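Matching sites in SusD superfamily protein from Bacteroides vulgatus, a protein that belongs to the SusD family of outer-membrane proteins and probably binds polysaccharide at the cell surface for uptake (PDB 3MYV (chain A, 1.80 Å), residues Ala341-Cys346 and Tyr378-Val383), and in its relative SusD superfamily protein from Bacteroides thetaiotaomicron (PDB 3MCX (chain B, 1.49 Å), residues Ala363-Leu368 and Phe401-Ile406). One frame, after least-squares fit of the local backbone (RMSD 0.47 Å); residues are numbered along the deposited sequences.

Structure 1 (3MYV); sequences AAEAGC and YTLDRV. With EDO (1,2-ethanediol), chain C; EDO (1,2-ethanediol), chain D.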
loop_
_atom_site.group_PDB
_atom_site.type_symbol
_atom_site.label_atom_id
_atom_site.label_comp_id
_atom_site.label_asym_id
_atom_site.label_seq_id
_atom_site.Cartn_x
_atom_site.Cartn_y
_atom_site.Cartn_z
ATOM N N ALA A 341 3.673 0.873 -15.194
ATOM C CA ALA A 341 4.149 0.801 -16.579
ATOM C C ALA A 341 4.845 2.116 -17.009
ATOM O O ALA A 341 5.906 2.095 -17.657
ATOM C CB ALA A 341 2.982 0.486 -17.526
ATOM N N ALA A 342 4.244 3.246 -16.635
ATOM C CA ALA A 342 4.789 4.569 -16.950
ATOM C C ALA A 342 6.144 4.767 -16.304
ATOM O O ALA A 342 7.081 5.264 -16.955
ATOM C CB ALA A 342 3.792 5.708 -16.515
ATOM N N GLU A 343 6.268 4.382 -15.036
ATOM C CA GLU A 343 7.554 4.576 -14.329
ATOM C C GLU A 343 8.668 3.671 -14.875
ATOM O O GLU A 343 9.802 4.110 -15.133
ATOM C CB GLU A 343 7.378 4.399 -12.826
ATOM C CG GLU A 343 8.623 4.689 -12.065
ATOM C CD GLU A 343 8.500 4.552 -10.563
ATOM O OE1 GLU A 343 7.392 4.603 -10.021
ATOM O OE2 GLU A 343 9.552 4.391 -9.904
ATOM N N ALA A 344 8.352 2.398 -15.037
ATOM C CA ALA A 344 9.316 1.422 -15.503
ATOM C C ALA A 344 9.704 1.735 -16.956
ATOM O O ALA A 344 10.885 1.674 -17.322
ATOM C CB ALA A 344 8.726 -0.010 -15.366
ATOM N N GLY A 345 8.723 2.101 -17.772
ATOM C CA GLY A 345 8.979 2.507 -19.174
ATOM C C GLY A 345 9.934 3.695 -19.254
ATOM O O GLY A 345 10.859 3.722 -20.052
ATOM N N CYS A 346 9.705 4.677 -18.389
ATOM C CA CYS A 346 10.567 5.827 -18.324
ATOM C C CYS A 346 11.998 5.390 -17.971
ATOM O O CYS A 346 12.948 5.802 -18.618
ATOM C CB CYS A 346 10.004 6.808 -17.311
ATOM S SG CYS A 346 10.884 8.361 -17.276
ATOM N N TYR A 378 8.769 13.710 -20.392
ATOM C CA TYR A 378 8.585 12.372 -19.795
ATOM C C TYR A 378 9.814 11.983 -18.981
ATOM O O TYR A 378 10.703 11.272 -19.466
ATOM C CB TYR A 378 8.330 11.329 -20.889
ATOM C CG TYR A 378 8.029 9.908 -20.452
ATOM C CD1 TYR A 378 7.239 9.624 -19.329
ATOM C CD2 TYR A 378 8.456 8.837 -21.219
ATOM C CE1 TYR A 378 6.916 8.296 -18.985
ATOM C CE2 TYR A 378 8.149 7.516 -20.875
ATOM C CZ TYR A 378 7.365 7.257 -19.760
ATOM O OH TYR A 378 7.070 5.954 -19.420
ATOM N N THR A 379 9.833 12.474 -17.745
ATOM C CA THR A 379 10.900 12.259 -16.802
ATOM C C THR A 379 10.369 11.462 -15.607
ATOM O O THR A 379 9.168 11.418 -15.361
ATOM C CB THR A 379 11.445 13.602 -16.278
ATOM O OG1 THR A 379 10.458 14.258 -15.459
ATOM C CG2 THR A 379 11.834 14.525 -17.445
ATOM N N LEU A 380 11.269 10.874 -14.840
ATOM C CA LEU A 380 10.871 10.177 -13.616
ATOM C C LEU A 380 10.085 11.100 -12.659
ATOM O O LEU A 380 9.043 10.715 -12.132
ATOM C CB LEU A 380 12.109 9.648 -12.921
ATOM C CG LEU A 380 11.889 8.901 -11.600
ATOM C CD1 LEU A 380 10.928 7.745 -11.784
ATOM C CD2 LEU A 380 13.273 8.443 -10.993
ATOM N N ASP A 381 10.563 12.336 -12.455
ATOM C CA ASP A 381 9.854 13.280 -11.573
ATOM C C ASP A 381 8.422 13.529 -12.044
ATOM O O ASP A 381 7.506 13.665 -11.240
ATOM C CB ASP A 381 10.596 14.623 -11.450
ATOM C CG ASP A 381 11.807 14.550 -10.527
ATOM O OD1 ASP A 381 11.969 13.563 -9.805
ATOM O OD2 ASP A 381 12.634 15.481 -10.557
ATOM N N ARG A 382 8.225 13.574 -13.353
ATOM C CA ARG A 382 6.905 13.789 -13.896
ATOM C C ARG A 382 5.986 12.616 -13.588
ATOM O O ARG A 382 4.807 12.808 -13.299
ATOM C CB ARG A 382 6.945 14.054 -15.421
ATOM C CG ARG A 382 5.584 14.348 -16.018
ATOM C CD ARG A 382 4.957 15.626 -15.412
ATOM N NE ARG A 382 3.599 15.909 -15.892
ATOM C CZ ARG A 382 2.471 15.375 -15.427
ATOM N NH1 ARG A 382 2.477 14.458 -14.462
ATOM N NH2 ARG A 382 1.302 15.747 -15.954
ATOM N N VAL A 383 6.511 11.404 -13.652
ATOM C CA VAL A 383 5.707 10.226 -13.310
ATOM C C VAL A 383 5.444 10.213 -11.796
ATOM O O VAL A 383 4.339 9.928 -11.356
ATOM C CB VAL A 383 6.377 8.912 -13.733
ATOM C CG1 VAL A 383 5.507 7.706 -13.335
ATOM C CG2 VAL A 383 6.661 8.920 -15.260
HETATM C C1 EDO C . 12.126 8.945 -21.269
HETATM O O1 EDO C . 12.479 8.782 -22.649
HETATM C C2 EDO C . 13.230 8.382 -20.386
HETATM O O2 EDO C . 13.558 7.077 -20.869
HETATM C C1 EDO D . 13.281 12.817 -22.573
HETATM O O1 EDO D . 12.175 11.912 -22.752
HETATM C C2 EDO D . 13.200 13.393 -21.171
HETATM O O2 EDO D . 13.052 12.325 -20.226
#

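Structure 2 (3MCX); sequences AAEAGL and FTLDRI.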
loop_
_atom_site.group_PDB
_atom_site.type_symbol
_atom_site.label_atom_id
_atom_site.label_comp_id
_atom_site.label_asym_id
_atom_site.label_seq_id
_atom_site.Cartn_x
_atom_site.Cartn_y
_atom_site.Cartn_z
ATOM N N ALA B 363 3.504 0.997 -15.215
ATOM C CA ALA B 363 4.007 0.861 -16.588
ATOM C C ALA B 363 4.796 2.094 -17.045
ATOM O O ALA B 363 5.837 1.967 -17.689
ATOM C CB ALA B 363 2.837 0.550 -17.578
ATOM N N ALA B 364 4.270 3.283 -16.771
ATOM C CA ALA B 364 4.946 4.492 -17.196
ATOM C C ALA B 364 6.347 4.591 -16.578
ATOM O O ALA B 364 7.309 4.867 -17.301
ATOM C CB ALA B 364 4.127 5.720 -16.852
ATOM N N GLU B 365 6.433 4.329 -15.283
ATOM C CA GLU B 365 7.701 4.416 -14.545
ATOM C C GLU B 365 8.665 3.300 -15.024
ATOM O O GLU B 365 9.824 3.569 -15.308
ATOM C CB GLU B 365 7.478 4.342 -13.044
ATOM C CG GLU B 365 8.730 4.539 -12.202
ATOM C CD GLU B 365 8.467 4.495 -10.718
ATOM O OE1 GLU B 365 7.287 4.570 -10.274
ATOM O OE2 GLU B 365 9.474 4.348 -9.971
ATOM N N ALA B 366 8.167 2.071 -15.151
ATOM C CA ALA B 366 9.008 0.968 -15.596
ATOM C C ALA B 366 9.536 1.217 -17.006
ATOM O O ALA B 366 10.692 0.918 -17.297
ATOM C CB ALA B 366 8.254 -0.355 -15.527
ATOM N N GLY B 367 8.706 1.784 -17.881
ATOM C CA GLY B 367 9.122 2.067 -19.242
ATOM C C GLY B 367 10.232 3.113 -19.305
ATOM O O GLY B 367 11.252 2.944 -19.967
ATOM N N LEU B 368 10.020 4.223 -18.603
ATOM C CA LEU B 368 11.005 5.285 -18.574
ATOM C C LEU B 368 12.332 4.776 -18.004
ATOM O O LEU B 368 13.365 5.025 -18.573
ATOM C CB LEU B 368 10.510 6.482 -17.778
ATOM C CG LEU B 368 11.429 7.705 -17.821
ATOM C CD1 LEU B 368 11.576 8.249 -19.225
ATOM C CD2 LEU B 368 10.882 8.772 -16.912
ATOM N N PHE B 401 8.586 14.047 -20.454
ATOM C CA PHE B 401 8.352 12.769 -19.804
ATOM C C PHE B 401 9.563 12.415 -18.948
ATOM O O PHE B 401 10.485 11.725 -19.417
ATOM C CB PHE B 401 8.094 11.689 -20.865
ATOM C CG PHE B 401 7.752 10.312 -20.316
ATOM C CD1 PHE B 401 6.844 10.142 -19.275
ATOM C CD2 PHE B 401 8.284 9.161 -20.925
ATOM C CE1 PHE B 401 6.504 8.877 -18.795
ATOM C CE2 PHE B 401 7.959 7.881 -20.422
ATOM C CZ PHE B 401 7.060 7.749 -19.392
ATOM N N THR B 402 9.556 12.905 -17.721
ATOM C CA THR B 402 10.663 12.721 -16.780
ATOM C C THR B 402 10.203 11.867 -15.593
ATOM O O THR B 402 9.008 11.739 -15.288
ATOM C CB THR B 402 11.138 14.049 -16.226
ATOM O OG1 THR B 402 10.097 14.584 -15.419
ATOM C CG2 THR B 402 11.512 15.066 -17.376
ATOM N N LEU B 403 11.149 11.288 -14.864
ATOM C CA LEU B 403 10.822 10.569 -13.646
ATOM C C LEU B 403 10.082 11.464 -12.652
ATOM O O LEU B 403 9.100 11.052 -12.081
ATOM C CB LEU B 403 12.104 9.997 -13.031
ATOM C CG LEU B 403 11.896 9.186 -11.762
ATOM C CD1 LEU B 403 10.965 7.959 -11.963
ATOM C CD2 LEU B 403 13.281 8.756 -11.158
ATOM N N ASP B 404 10.552 12.688 -12.445
ATOM C CA ASP B 404 9.903 13.571 -11.481
ATOM C C ASP B 404 8.455 13.795 -11.879
ATOM O O ASP B 404 7.575 13.829 -11.026
ATOM C CB ASP B 404 10.622 14.917 -11.397
ATOM C CG ASP B 404 10.038 15.813 -10.309
ATOM O OD1 ASP B 404 10.011 15.385 -9.138
ATOM O OD2 ASP B 404 9.593 16.922 -10.655
ATOM N N ARG B 405 8.198 13.956 -13.176
ATOM C CA ARG B 405 6.803 14.138 -13.592
ATOM C C ARG B 405 5.911 12.938 -13.294
ATOM O O ARG B 405 4.758 13.098 -12.864
ATOM C CB ARG B 405 6.720 14.535 -15.044
ATOM C CG ARG B 405 5.313 14.982 -15.461
ATOM C CD ARG B 405 4.912 16.259 -14.731
ATOM N NE ARG B 405 3.557 16.707 -15.033
ATOM C CZ ARG B 405 2.448 16.230 -14.468
ATOM N NH1 ARG B 405 2.479 15.186 -13.626
ATOM N NH2 ARG B 405 1.277 16.752 -14.851
ATOM N N ILE B 406 6.435 11.726 -13.452
ATOM C CA ILE B 406 5.712 10.529 -13.094
ATOM C C ILE B 406 5.465 10.460 -11.581
ATOM O O ILE B 406 4.355 10.159 -11.112
ATOM C CB ILE B 406 6.468 9.253 -13.527
ATOM C CG1 ILE B 406 6.620 9.200 -15.051
ATOM C CG2 ILE B 406 5.727 8.019 -13.025
ATOM C CD1 ILE B 406 7.591 8.073 -15.490
#

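Structure 1 (3MYV)
The N-terminal end of helix 380-391, with the turn leading into it, packs on helix 334-348 in the helical RagB/SusD region: Tyr378, just before the Thr379 N-cap, reaches across to Ala342 and Cys346. Its CG lies anti to the backbone N (chi1 -176°), which carries the ring over to the first helix. There OH donates to Ala342 O at 2.6 Å, in the carbonyl plane on a lone pair (C=O...O angle 127°). The same oxygen also accepts from Cys346 N, so two donors grip it, and OH lies 3.7 Å from Gly345 C. Cys346 rests against the ring, its CB 3.6 Å from Tyr378 CZ. SG meets the backbone of the helix start, 3.5 Å from Leu380 N. Cys346 CB also lies 4.5 Å from Val383 CG2. Val383 places CG1 3.8 Å from Glu343 CB and its CG2 4.1 Å from Ala342 O, while Glu343 CG meets Leu380 CD1. The Glu343 carboxylate is salt-bridged to Arg403 and Arg387. Thr379 OG1 accepts from Arg382 N, capping the helix.

Structure 2 (3MCX)
A helix start capped by Thr402 packs on a second helix through Phe401, the residue before the cap, which meets Ala364 and Leu368. With CG anti to the backbone N (chi1 -177°), the ring points its CZ at Ala364 O, 3.6 Å away; this is a van der Waals approach, and no hydrogen bond crosses between the segments. Ala364 O accepts the helical bond from Leu368 N. Leu368 rests against the ring, its CB 4.0 Å from Phe401 CZ and its CD1 3.8 Å from Phe401 CD2, the two side chains running past each other in opposite directions. The other methyl, CD2, meets the backbone of the helix start, 3.3 Å from Leu403 N. It also touches Ile406 CD1 at 3.7 Å. Ile406 places CG2 4.1 Å from Glu365 CB and its CD1 3.7 Å from Ala364 O, while Glu365 CG meets Leu403 CD1. The Glu365 carboxylate is salt-bridged to Arg426, with a long, weak ion pair to Arg410. Thr402 OG1 accepts from Arg405 N, capping the helix.

How the two compare
A hydrogen bond present in structure 1 alone runs from Tyr378(A) OH to Ala342(A) O, 2.6 Å; Phe401(B) has no polar atom to make it. The N-cap bond is kept, from Arg382(A) N to Thr379(A) OG1 and from Arg405(B) N to Thr402(B) OG1. The aromatic rings lie nearly alike, with CB coincident and the two CZ atoms 0.7 Å apart after superposition. Nothing in Phe401(B) takes the place of OH; Ala364(B) O stands 2.4 Å apart from that place. The contact of the hydroxyl with Gly345(A), 3.7 Å from Tyr378(A) OH to Gly345(A) C, is likewise in structure 1 alone, whereas Gly367(B) C comes no nearer than 5.4 Å to Phe401(B) CE2. The ring's touch on the carbonyl oxygen is kept without the hydrogen bond, Tyr378(A) CZ lying 3.5 Å from Ala342(A) O and Phe401(B) CZ 3.6 Å from Ala364(B) O.

At Cys346(A) / Leu368(B) the CA atoms stand 0.7 Å apart and the CB atoms 0.8 Å apart. SG of Cys346(A) falls 1.0 Å apart from CG of Leu368(B), so the sulfur corresponds to the branch point; CD1 of Leu368(B) has no counterpart and adds bulk. Both side chains touch the ring and the helix start. For Val383(A) / Ile406(B), CG2 of Val383(A) and CG1 of Ile406(B) lie 0.4 Å apart, and CG1 of Val383(A) and CG2 of Ile406(B) 0.5 Å apart: the two branches overlay with their names exchanged.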